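Local coordinates for protein methane monooxygenase hydroxylase, MmoD (Methylosinus sporium, PDB 6D7K) that binds the hydroxylase of soluble methane monooxygenase and probably acts as a regulator of that enzyme, at residues 24-28 against 39-43. Numbering follows the deposited sequence.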
# COMPACT_ATOMS: atom_id res chain seq x y z
N ARG H 24 13.18 25.10 8.18
CA ARG H 24 12.70 23.80 7.75
C ARG H 24 11.20 23.59 7.89
O ARG H 24 10.64 22.84 7.09
CB ARG H 24 13.42 22.68 8.52
CG ARG H 24 14.49 21.95 7.69
CD ARG H 24 15.36 21.00 8.53
NE ARG H 24 14.60 19.93 9.17
CZ ARG H 24 14.53 18.68 8.73
NH1 ARG H 24 15.17 18.33 7.62
NH2 ARG H 24 13.81 17.78 9.38
N TYR H 25 10.53 24.23 8.84
CA TYR H 25 9.11 23.96 9.09
C TYR H 25 8.24 25.17 8.78
O TYR H 25 8.66 26.31 8.95
CB TYR H 25 8.90 23.51 10.53
CG TYR H 25 9.47 22.13 10.80
CD1 TYR H 25 8.82 20.98 10.36
CD2 TYR H 25 10.66 21.98 11.50
CE1 TYR H 25 9.34 19.71 10.61
CE2 TYR H 25 11.18 20.71 11.77
CZ TYR H 25 10.52 19.58 11.31
OH TYR H 25 11.05 18.33 11.56
N GLU H 26 7.04 24.91 8.27
CA GLU H 26 5.99 25.91 8.15
C GLU H 26 4.70 25.33 8.70
O GLU H 26 4.47 24.12 8.62
CB GLU H 26 5.78 26.35 6.70
CG GLU H 26 6.97 27.07 6.12
CD GLU H 26 6.62 27.84 4.85
OE1 GLU H 26 6.25 27.20 3.84
OE2 GLU H 26 6.72 29.10 4.88
N ALA H 27 3.84 26.18 9.27
CA ALA H 27 2.52 25.74 9.71
C ALA H 27 1.47 26.78 9.37
O ALA H 27 1.68 27.98 9.61
CB ALA H 27 2.50 25.43 11.20
N PHE H 28 0.35 26.34 8.82
CA PHE H 28 -0.75 27.23 8.48
C PHE H 28 -1.97 26.86 9.31
O PHE H 28 -2.08 25.73 9.80
CB PHE H 28 -1.07 27.16 6.98
CG PHE H 28 0.06 27.64 6.09
CD1 PHE H 28 1.11 26.78 5.74
CD2 PHE H 28 0.08 28.95 5.61
CE1 PHE H 28 2.15 27.24 4.93
CE2 PHE H 28 1.13 29.40 4.82
CZ PHE H 28 2.15 28.54 4.47
N GLU H 39 -2.04 22.76 9.32
CA GLU H 39 -1.13 21.81 8.68
C GLU H 39 0.31 22.24 8.93
O GLU H 39 0.60 23.43 9.09
CB GLU H 39 -1.37 21.71 7.18
CG GLU H 39 -1.83 23.01 6.61
CD GLU H 39 -1.84 23.00 5.09
OE1 GLU H 39 -2.21 24.05 4.49
OE2 GLU H 39 -1.48 21.96 4.51
N ILE H 40 1.20 21.26 8.95
CA ILE H 40 2.62 21.48 9.16
C ILE H 40 3.37 20.95 7.94
O ILE H 40 3.07 19.84 7.47
CB ILE H 40 3.11 20.79 10.44
CG1 ILE H 40 2.29 21.27 11.64
CG2 ILE H 40 4.61 21.01 10.62
CD1 ILE H 40 2.61 20.53 12.95
N LEU H 41 4.32 21.73 7.43
CA LEU H 41 5.13 21.31 6.28
C LEU H 41 6.58 21.25 6.70
O LEU H 41 7.06 22.08 7.48
CB LEU H 41 4.99 22.23 5.08
CG LEU H 41 3.63 22.33 4.38
CD1 LEU H 41 2.55 22.69 5.35
CD2 LEU H 41 3.68 23.38 3.27
N ARG H 42 7.28 20.23 6.20
CA ARG H 42 8.72 20.08 6.40
C ARG H 42 9.38 20.17 5.05
O ARG H 42 9.00 19.46 4.12
CB ARG H 42 9.07 18.76 7.08
CG ARG H 42 10.53 18.68 7.47
CD ARG H 42 10.99 17.28 7.79
NE ARG H 42 10.57 16.83 9.11
CZ ARG H 42 9.65 15.89 9.31
NH1 ARG H 42 9.06 15.32 8.25
NH2 ARG H 42 9.31 15.53 10.55
N ASP H 43 10.37 21.06 4.93
CA ASP H 43 11.07 21.31 3.67
C ASP H 43 10.08 21.45 2.51
O ASP H 43 10.32 20.99 1.40
CB ASP H 43 12.11 20.21 3.39
CG ASP H 43 13.11 20.01 4.54
OD1 ASP H 43 13.75 21.01 4.97
OD2 ASP H 43 13.28 18.86 4.99
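Y25 and R42 run side by side from neighbouring antiparallel strands, and the aliphatic part of R42 lies against the CE1 corner of the tyrosine ring, with R42 CG 3.5 Å from Y25 CE1. With CG anti to the backbone N (chi1 -172°) and a bend at chi3, the arginine brings its guanidinium to the phenol oxygen. R42 NE donates to Y25 OH at 2.9 Å, the oxygen lying close to the guanidinium plane, while ring and guanidinium planes stand 70° apart; the same guanidinium makes a cation-pi contact with F69. R24 follows R42 in the same direction, its NH2 3.4 Å from R42 NE, two like-charged donors with guanidinium planes 43° apart. D73 of helix 55-74 is hydrogen-bonded to Y25 OH and salt-bridged to R24, which probably eases this proximity. The R24 guanidinium also meets D43, but R24 NH1 and D43 OD2, 3.3 Å apart, are joined by charge alone because the carboxylate oxygen sits well off the guanidinium plane. Replacing R42 by an alanine would probably leave Y25 OH without its NE donor, though still with D73, and F69 without its cation-pi partner.

On the face that carries Y25 and R42, A27 CB lies 4.2 Å from I40 CG1, and both side chains pack on helix 55-74. On the face of E26, F28, E39 and L41, L41 CD1 approaches the F28 ring edge near its plane, whereas the E39 carboxylate is salt-bridged to R16. Paired backbone bonds hold E26 to L41 and F28 to E39; beyond them, D43 N reaches R24 O at 2.8 Å. These contacts form the central hairpin of a four-stranded antiparallel meander backed by helix 55-74.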